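Local coordinates for protein ribonuclease J (Methanolobus psychrophilus R15, PDB 5HAB) that probably degrades RNA as an exoribonuclease that combines a metallo-beta-lactamase fold with a beta-CASP domain, at residues I29-Y34 with R39-I44; M73-L78 with A117-A122; A333-Y338 with T361-E366. The protein carries 1 engineered substitution. One frame throughout, in Å; residues are numbered along the deposited sequence.

Contact 1: residues I29-Y34 with R39-I44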
loop_
_atom_site.group_PDB
_atom_site.type_symbol
_atom_site.label_atom_id
_atom_site.label_comp_id
_atom_site.label_asym_id
_atom_site.label_seq_id
_atom_site.Cartn_x
_atom_site.Cartn_y
_atom_site.Cartn_z
ATOM N N ILE B 29 -9.386 30.612 -16.309
ATOM C CA ILE B 29 -9.340 29.585 -17.342
ATOM C C ILE B 29 -8.283 28.542 -17.006
ATOM O O ILE B 29 -7.100 28.858 -16.873
ATOM C CB ILE B 29 -9.083 30.195 -18.735
ATOM C CG1 ILE B 29 -10.160 31.230 -19.076
ATOM C CG2 ILE B 29 -9.068 29.104 -19.789
ATOM C CD1 ILE B 29 -9.784 32.654 -18.722
ATOM N N ALA B 30 -8.727 27.299 -16.857
ATOM C CA ALA B 30 -7.832 26.180 -16.602
ATOM C C ALA B 30 -7.357 25.585 -17.924
ATOM O O ALA B 30 -8.160 25.042 -18.679
ATOM C CB ALA B 30 -8.542 25.123 -15.757
ATOM N N VAL B 31 -6.062 25.681 -18.213
ATOM C CA VAL B 31 -5.579 25.230 -19.512
ATOM C C VAL B 31 -4.893 23.877 -19.395
ATOM O O VAL B 31 -5.216 22.938 -20.126
ATOM C CB VAL B 31 -4.641 26.264 -20.147
ATOM C CG1 VAL B 31 -4.275 25.834 -21.555
ATOM C CG2 VAL B 31 -5.318 27.620 -20.166
ATOM N N GLY B 32 -3.939 23.784 -18.483
ATOM C CA GLY B 32 -3.261 22.530 -18.224
ATOM C C GLY B 32 -2.894 22.425 -16.760
ATOM O O GLY B 32 -2.813 23.438 -16.066
ATOM N N GLY B 33 -2.673 21.204 -16.284
ATOM C CA GLY B 33 -2.283 20.999 -14.902
ATOM C C GLY B 33 -3.421 20.969 -13.900
ATOM O O GLY B 33 -3.188 20.967 -12.695
ATOM N N TYR B 34 -4.652 20.945 -14.398
ATOM C CA TYR B 34 -5.820 20.818 -13.534
ATOM C C TYR B 34 -6.340 19.376 -13.526
ATOM O O TYR B 34 -7.100 18.996 -12.642
ATOM C CB TYR B 34 -6.914 21.796 -13.969
ATOM C CG TYR B 34 -6.579 23.236 -13.648
ATOM C CD1 TYR B 34 -5.627 23.933 -14.384
ATOM C CD2 TYR B 34 -7.211 23.897 -12.605
ATOM C CE1 TYR B 34 -5.316 25.244 -14.090
ATOM C CE2 TYR B 34 -6.908 25.208 -12.302
ATOM C CZ TYR B 34 -5.959 25.876 -13.047
ATOM O OH TYR B 34 -5.659 27.184 -12.744
ATOM N N ARG B 39 2.104 19.797 -16.754
ATOM C CA ARG B 39 1.879 20.789 -17.813
ATOM C C ARG B 39 0.992 21.957 -17.353
ATOM O O ARG B 39 -0.082 22.195 -17.897
ATOM C CB ARG B 39 1.279 20.115 -19.059
ATOM C CG ARG B 39 -0.005 19.322 -18.836
ATOM C CD ARG B 39 -0.713 19.044 -20.156
ATOM N NE ARG B 39 -1.935 18.267 -19.968
ATOM C CZ ARG B 39 -2.694 17.815 -20.962
ATOM N NH1 ARG B 39 -2.358 18.057 -22.224
ATOM N NH2 ARG B 39 -3.791 17.118 -20.694
ATOM N N ASN B 40 1.453 22.691 -16.352
ATOM C CA ASN B 40 0.659 23.771 -15.781
ATOM C C ASN B 40 0.507 24.991 -16.684
ATOM O O ASN B 40 1.485 25.526 -17.202
ATOM C CB ASN B 40 1.264 24.192 -14.447
ATOM C CG ASN B 40 1.281 23.057 -13.451
ATOM O OD1 ASN B 40 0.235 22.646 -12.951
ATOM N ND2 ASN B 40 2.461 22.517 -13.190
ATOM N N MET B 41 -0.733 25.431 -16.848
ATOM C CA MET B 41 -1.009 26.701 -17.496
ATOM C C MET B 41 -2.382 27.212 -17.075
ATOM O O MET B 41 -3.396 26.505 -17.190
ATOM C CB MET B 41 -0.943 26.577 -19.019
ATOM C CG MET B 41 -1.200 27.896 -19.737
ATOM S SD MET B 41 -1.144 27.819 -21.541
ATOM C CE MET B 41 0.520 27.312 -21.865
ATOM N N THR B 42 -2.403 28.447 -16.589
ATOM C CA THR B 42 -3.645 29.091 -16.177
ATOM C C THR B 42 -3.788 30.405 -16.943
ATOM O O THR B 42 -2.795 30.987 -17.353
ATOM C CB THR B 42 -3.673 29.336 -14.645
ATOM O OG1 THR B 42 -3.570 28.080 -13.962
ATOM C CG2 THR B 42 -4.954 30.049 -14.204
ATOM N N ALA B 43 -5.015 30.849 -17.185
ATOM C CA ALA B 43 -5.214 32.146 -17.819
ATOM C C ALA B 43 -6.192 32.977 -17.003
ATOM O O ALA B 43 -7.288 32.526 -16.693
ATOM C CB ALA B 43 -5.709 31.979 -19.259
ATOM N N ILE B 44 -5.773 34.181 -16.632
ATOM C CA ILE B 44 -6.612 35.099 -15.876
ATOM C C ILE B 44 -7.106 36.197 -16.808
ATOM O O ILE B 44 -6.323 37.006 -17.291
ATOM C CB ILE B 44 -5.854 35.712 -14.681
ATOM C CG1 ILE B 44 -5.227 34.625 -13.803
ATOM C CG2 ILE B 44 -6.778 36.618 -13.869
ATOM C CD1 ILE B 44 -6.227 33.648 -13.228
HETATM O O HOH W 1 -2.113 24.273 -12.858
#
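A classic beta bulge, in which V31 and G32 both face M41, marks the hairpin of strands 24-32 and 41-46 in one of the two sheets of the metallo-beta-lactamase fold. Ahead of it I29 and A43 form an antiparallel hydrogen-bonded pair, with I29 N 2.9 Å from A43 O. At the bulge M41 O accepts two amides: V31 N at 3.0 Å, tilted 20° from the carbonyl plane, and G32 N at 3.1 Å, in plane on a lone pair. M41 N returns a bond to G32 O, 3.0 Å away.

V31 CG1, anti to its backbone N (chi1 -174°), rests 3.7 Å from M41 SD. The T42 side carries the Y34 ring, whose OH is hydrogen-bonded to T42 OG1 at 2.6 Å in the ring plane, either being able to donate, while A30 CB sits 3.3 Å above one face. Next to G33, N40 OD1 takes a water bond, and N40 ND2 reaches D108 O in helix 107-110. Sulfur and aliphatic packing occupies one face and a buried hydroxyl pair the other; M41 O ties both bulge amides to one acceptor, and N40 extends the polar contacts toward the probable active site.

Contact 2: residues M73-L78 with A117-A122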
loop_
_atom_site.group_PDB
_atom_site.type_symbol
_atom_site.label_atom_id
_atom_site.label_comp_id
_atom_site.label_asym_id
_atom_site.label_seq_id
_atom_site.Cartn_x
_atom_site.Cartn_y
_atom_site.Cartn_z
ATOM N N MET B 73 9.757 17.543 -32.291
ATOM C CA MET B 73 8.302 17.615 -32.317
ATOM C C MET B 73 7.885 19.045 -32.032
ATOM O O MET B 73 8.436 19.688 -31.140
ATOM C CB MET B 73 7.668 16.682 -31.282
ATOM C CG MET B 73 7.910 15.202 -31.504
ATOM S SD MET B 73 7.286 14.194 -30.138
ATOM C CE MET B 73 8.239 14.811 -28.759
ATOM N N HIS B 74 6.917 19.553 -32.784
ATOM C CA HIS B 74 6.399 20.876 -32.479
ATOM C C HIS B 74 5.131 20.781 -31.636
ATOM O O HIS B 74 4.692 19.688 -31.267
ATOM C CB HIS B 74 6.157 21.702 -33.742
ATOM C CG HIS B 74 6.330 23.175 -33.517
ATOM N ND1 HIS B 74 5.267 24.042 -33.378
ATOM C CD2 HIS B 74 7.448 23.921 -33.347
ATOM C CE1 HIS B 74 5.724 25.263 -33.162
ATOM N NE2 HIS B 74 7.044 25.217 -33.137
ATOM N N SER B 75 4.575 21.946 -31.326
ATOM C CA SER B 75 3.533 22.108 -30.322
ATOM C C SER B 75 2.350 21.145 -30.405
ATOM O O SER B 75 1.949 20.597 -29.387
ATOM C CB SER B 75 2.997 23.538 -30.394
ATOM O OG SER B 75 4.055 24.472 -30.295
ATOM N N LEU B 76 1.807 20.913 -31.593
ATOM C CA LEU B 76 0.548 20.173 -31.680
ATOM C C LEU B 76 0.715 18.696 -31.357
ATOM O O LEU B 76 -0.180 18.081 -30.777
ATOM C CB LEU B 76 -0.092 20.338 -33.061
ATOM C CG LEU B 76 -1.168 21.427 -33.167
ATOM C CD1 LEU B 76 -0.738 22.741 -32.513
ATOM C CD2 LEU B 76 -1.570 21.657 -34.620
ATOM N N GLU B 77 1.866 18.134 -31.703
ATOM C CA GLU B 77 2.114 16.725 -31.442
ATOM C C GLU B 77 2.313 16.539 -29.941
ATOM O O GLU B 77 1.823 15.577 -29.343
ATOM C CB GLU B 77 3.335 16.244 -32.227
ATOM C CG GLU B 77 3.801 14.842 -31.893
ATOM C CD GLU B 77 4.965 14.401 -32.763
ATOM O OE1 GLU B 77 5.415 13.244 -32.622
ATOM O OE2 GLU B 77 5.437 15.218 -33.586
ATOM N N LEU B 78 3.003 17.497 -29.336
ATOM C CA LEU B 78 3.193 17.511 -27.899
ATOM C C LEU B 78 1.855 17.671 -27.184
ATOM O O LEU B 78 1.641 17.083 -26.135
ATOM C CB LEU B 78 4.147 18.631 -27.497
ATOM C CG LEU B 78 5.630 18.415 -27.796
ATOM C CD1 LEU B 78 6.389 19.708 -27.576
ATOM C CD2 LEU B 78 6.197 17.312 -26.918
ATOM N N ALA B 117 4.830 29.951 -26.185
ATOM C CA ALA B 117 4.899 31.378 -25.868
ATOM C C ALA B 117 5.030 32.262 -27.117
ATOM O O ALA B 117 4.526 33.387 -27.141
ATOM C CB ALA B 117 6.047 31.654 -24.921
ATOM N N HIS B 118 5.679 31.744 -28.156
ATOM C CA HIS B 118 5.990 32.550 -29.337
ATOM C C HIS B 118 4.756 32.875 -30.177
ATOM O O HIS B 118 4.834 33.668 -31.112
ATOM C CB HIS B 118 7.039 31.849 -30.209
ATOM C CG HIS B 118 6.584 30.544 -30.782
ATOM N ND1 HIS B 118 5.700 30.461 -31.835
ATOM C CD2 HIS B 118 6.906 29.269 -30.459
ATOM C CE1 HIS B 118 5.485 29.190 -32.128
ATOM N NE2 HIS B 118 6.206 28.447 -31.309
ATOM N N ARG B 119 3.629 32.243 -29.862
ATOM C CA ARG B 119 2.386 32.498 -30.585
ATOM C C ARG B 119 1.587 33.655 -30.000
ATOM O O ARG B 119 0.605 34.099 -30.592
ATOM C CB ARG B 119 1.522 31.239 -30.618
ATOM C CG ARG B 119 2.018 30.216 -31.611
ATOM C CD ARG B 119 1.036 29.082 -31.792
ATOM N NE ARG B 119 1.648 28.014 -32.571
ATOM C CZ ARG B 119 2.228 26.948 -32.037
ATOM N NH1 ARG B 119 2.283 26.821 -30.717
ATOM N NH2 ARG B 119 2.765 26.019 -32.816
ATOM N N TYR B 120 2.003 34.142 -28.836
ATOM C CA TYR B 120 1.302 35.247 -28.192
ATOM C C TYR B 120 2.102 36.536 -28.324
ATOM O O TYR B 120 3.325 36.538 -28.184
ATOM C CB TYR B 120 1.027 34.932 -26.718
ATOM C CG TYR B 120 0.145 33.723 -26.522
ATOM C CD1 TYR B 120 -1.241 33.838 -26.538
ATOM C CD2 TYR B 120 0.697 32.461 -26.349
ATOM C CE1 TYR B 120 -2.051 32.730 -26.370
ATOM C CE2 TYR B 120 -0.104 31.349 -26.184
ATOM C CZ TYR B 120 -1.474 31.486 -26.194
ATOM O OH TYR B 120 -2.263 30.372 -26.027
ATOM N N ALA B 121 1.398 37.627 -28.610
ATOM C CA ALA B 121 2.014 38.943 -28.714
ATOM C C ALA B 121 2.094 39.586 -27.335
ATOM O O ALA B 121 1.398 40.560 -27.039
ATOM C CB ALA B 121 1.235 39.824 -29.677
ATOM N N ALA B 122 2.939 39.013 -26.484
ATOM C CA ALA B 122 3.032 39.435 -25.094
ATOM C C ALA B 122 4.435 39.192 -24.548
ATOM O O ALA B 122 5.113 38.254 -24.966
ATOM C CB ALA B 122 1.988 38.701 -24.246
#
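H74 and S75, at the start of helix 75-81, meet the side chains of H118 and R119, with the guanidinium of R119 meeting both. Its NH2 lies 3.1 Å from H74 CE1, in the plane of the imidazole and at its edge. The two flat groups stand almost perpendicular, 85° apart, so there is no stacking here. On the serine side, R119 NH1 is 3.0 Å from S75 OG, which sits at the guanidinium edge, and S75 CB comes within 3.4 Å of the same nitrogen. H118 approaches H74 rim to rim: H118 NE2 is 3.7 Å from H74 CE1, neither ring covers the other, and their planes are inclined by 49°.

One step further out, H118 also lies over its neighbour. With chi1 at 64° its CG is placed between the backbone N and the carbonyl carbon, and the imidazole folds back so that H118 CE1 stands 3.9 Å above the guanidinium plane of R119, over its centre. The arm of R119 runs extended from CG to NE, which carries the charge across to the helix. S75 OG is held by a hydrogen bond to K115 O, fixing the hydroxyl that faces the arginine. H74 is itself the N-cap residue, and E77 N and L78 N make weak bonds to its carbonyl. H118 leans on V146, and the L116 side chain touches S75.

In the fold, the start of helix 75-81 packs beside helix 113-116 and the loop that leaves it, where Y120 and A122 rest on V97 of strand 96-102. That loop runs on to strand 124-126, the closing leg of a beta-alpha-beta crossover that begins at the parallel neighbour strand 96-102.

Contact 3: residues A333-Y338 with T361-E366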
loop_
_atom_site.group_PDB
_atom_site.type_symbol
_atom_site.label_atom_id
_atom_site.label_comp_id
_atom_site.label_asym_id
_atom_site.label_seq_id
_atom_site.Cartn_x
_atom_site.Cartn_y
_atom_site.Cartn_z
ATOM N N ALA B 333 43.089 9.717 -7.708
ATOM C CA ALA B 333 43.625 10.592 -6.672
ATOM C C ALA B 333 43.053 10.231 -5.309
ATOM O O ALA B 333 43.556 10.672 -4.274
ATOM C CB ALA B 333 43.332 12.046 -7.000
ATOM N N GLY B 334 41.996 9.428 -5.317
ATOM C CA GLY B 334 41.330 9.038 -4.091
ATOM C C GLY B 334 39.927 9.606 -4.008
ATOM O O GLY B 334 39.745 10.815 -3.847
ATOM N N LYS B 335 38.935 8.727 -4.114
ATOM C CA LYS B 335 37.534 9.118 -4.023
ATOM C C LYS B 335 37.234 9.823 -2.707
ATOM O O LYS B 335 36.314 10.637 -2.624
ATOM C CB LYS B 335 36.636 7.891 -4.168
ATOM C CG LYS B 335 36.808 7.163 -5.480
ATOM C CD LYS B 335 35.739 6.109 -5.667
ATOM C CE LYS B 335 36.119 4.794 -5.023
ATOM N NZ LYS B 335 35.342 3.679 -5.630
ATOM N N ASP B 336 38.031 9.512 -1.687
ATOM C CA ASP B 336 37.876 10.101 -0.362
ATOM C C ASP B 336 38.223 11.589 -0.326
ATOM O O ASP B 336 38.025 12.252 0.690
ATOM C CB ASP B 336 38.746 9.352 0.649
ATOM C CG ASP B 336 40.225 9.446 0.325
ATOM O OD1 ASP B 336 40.945 10.173 1.042
ATOM O OD2 ASP B 336 40.664 8.811 -0.660
ATOM N N LYS B 337 38.745 12.109 -1.433
ATOM C CA LYS B 337 39.194 13.495 -1.477
ATOM C C LYS B 337 38.205 14.379 -2.232
ATOM O O LYS B 337 38.403 15.589 -2.345
ATOM C CB LYS B 337 40.577 13.586 -2.130
ATOM C CG LYS B 337 41.719 13.055 -1.273
ATOM C CD LYS B 337 43.056 13.182 -1.998
ATOM C CE LYS B 337 44.169 12.443 -1.267
ATOM N NZ LYS B 337 44.040 10.961 -1.394
ATOM N N TYR B 338 37.131 13.775 -2.731
ATOM C CA TYR B 338 36.167 14.508 -3.544
ATOM C C TYR B 338 34.718 14.263 -3.137
ATOM O O TYR B 338 34.374 13.212 -2.595
ATOM C CB TYR B 338 36.348 14.149 -5.020
ATOM C CG TYR B 338 37.672 14.602 -5.577
ATOM C CD1 TYR B 338 37.858 15.913 -5.993
ATOM C CD2 TYR B 338 38.743 13.724 -5.669
ATOM C CE1 TYR B 338 39.072 16.335 -6.494
ATOM C CE2 TYR B 338 39.960 14.136 -6.172
ATOM C CZ TYR B 338 40.120 15.441 -6.583
ATOM O OH TYR B 338 41.332 15.853 -7.079
ATOM N N THR B 361 32.302 4.823 -17.658
ATOM C CA THR B 361 32.950 5.926 -16.972
ATOM C C THR B 361 34.202 5.431 -16.247
ATOM O O THR B 361 34.210 4.316 -15.722
ATOM C CB THR B 361 31.956 6.580 -15.981
ATOM O OG1 THR B 361 30.981 7.332 -16.712
ATOM C CG2 THR B 361 32.647 7.497 -15.009
ATOM N N PRO B 362 35.274 6.244 -16.238
ATOM C CA PRO B 362 36.493 5.948 -15.471
ATOM C C PRO B 362 36.214 5.676 -13.993
ATOM O O PRO B 362 36.970 4.968 -13.326
ATOM C CB PRO B 362 37.322 7.221 -15.634
ATOM C CG PRO B 362 36.894 7.769 -16.945
ATOM C CD PRO B 362 35.430 7.456 -17.064
ATOM N N PHE B 363 35.120 6.243 -13.497
ATOM C CA PHE B 363 34.702 6.041 -12.120
ATOM C C PHE B 363 34.076 4.663 -11.946
ATOM O O PHE B 363 33.102 4.316 -12.615
ATOM C CB PHE B 363 33.714 7.133 -11.694
ATOM C CG PHE B 363 33.519 7.237 -10.207
ATOM C CD1 PHE B 363 32.724 6.326 -9.528
ATOM C CD2 PHE B 363 34.117 8.259 -9.489
ATOM C CE1 PHE B 363 32.544 6.422 -8.164
ATOM C CE2 PHE B 363 33.937 8.360 -8.124
ATOM C CZ PHE B 363 33.146 7.441 -7.463
ATOM N N LYS B 364 34.657 3.875 -11.053
ATOM C CA LYS B 364 34.108 2.572 -10.716
ATOM C C LYS B 364 33.654 2.563 -9.259
ATOM O O LYS B 364 34.442 2.828 -8.347
ATOM C CB LYS B 364 35.141 1.470 -10.964
ATOM C CG LYS B 364 35.344 1.119 -12.431
ATOM C CD LYS B 364 34.110 0.441 -13.012
ATOM C CE LYS B 364 34.370 -0.085 -14.415
ATOM N NZ LYS B 364 33.243 -0.925 -14.909
ATOM N N VAL B 365 32.375 2.282 -9.044
ATOM C CA VAL B 365 31.856 2.171 -7.691
ATOM C C VAL B 365 32.252 0.811 -7.116
ATOM O O VAL B 365 32.096 -0.228 -7.755
ATOM C CB VAL B 365 30.330 2.402 -7.644
ATOM C CG1 VAL B 365 30.007 3.839 -8.020
ATOM C CG2 VAL B 365 29.618 1.463 -8.574
ATOM N N GLU B 366 32.787 0.833 -5.904
ATOM C CA GLU B 366 33.239 -0.381 -5.240
ATOM C C GLU B 366 32.580 -0.504 -3.865
ATOM O O GLU B 366 32.093 0.487 -3.319
ATOM C CB GLU B 366 34.769 -0.387 -5.153
ATOM C CG GLU B 366 35.361 0.737 -4.321
ATOM C CD GLU B 366 36.860 0.881 -4.529
ATOM O OE1 GLU B 366 37.413 0.155 -5.385
ATOM O OE2 GLU B 366 37.482 1.728 -3.851
#
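K335 reaches from one loop of the beta-CASP domain to F363, K364 and E366 on another, bridging two connections of its parallel alpha/beta sheet. Segment 333-338 leads from helix 320-331 into strand 338-342, and segment 361-366 leads from helix 352-357 toward strand 370-374; strand 262-266 lies between those two strands in the sheet.

The CB of K335 points toward the other segment, and from it the chain crosses the phenyl ring of F363 at a slant. K335 CG is 4.1 Å from F363 CE2, and K335 CD closes to 3.4 Å from F363 CZ, an apolar contact oblique to the ring. There the lysine bends, chi3 being -86°, and turns its end from the ring to polar partners. K335 CE passes 3.6 Å from E366 OE2. The ammonium then arrives at K364 O: K335 NZ donates to it at 3.0 Å, in the carbonyl plane, with a C=O...N angle of 158°.

The same nitrogen makes a salt bridge to E366, with K335 NZ 3.4 Å from E366 OE2; the glutamate chain, extended beyond CG, puts its carboxylate beside the end of the lysine. The main polar partner of K335 NZ is D369, just past the second segment, whose OD2 also accepts the backbone N of E366. Two carboxylates and a carbonyl around one ammonium would be expected to stabilise its positive charge. F363 is itself backed by M331 and I356, so the aliphatic part of the lysine meets a ring that is packed against both preceding helices. Within its own loop the 3-10 turn 335-337 is secured by K337 N bonding to G334 O at 2.9 Å, and K337 NZ donates to A333 O, also 2.9 Å away.

Contacts 1 and 2 both belong to the metallo-beta-lactamase part, with centres about 15 Å apart, whereas contact 3 lies in the beta-CASP domain, its centre about 46 Å from that of contact 1 and on the opposite side of the chain's centre. No two of them share a helix or strand. Contact 1 is core: two neighbouring strands, bound mostly through backbone amides and buried side chains. Contact 2 is partly buried and joins a helix start to a crossover loop through imidazole, hydroxyl and guanidinium groups. Contact 3 is largely buried though far from the chain's centre, with exposed K364 and E366 at its rim; instead of strand pairing, a single lysine combines ring packing with charge pairing between loops.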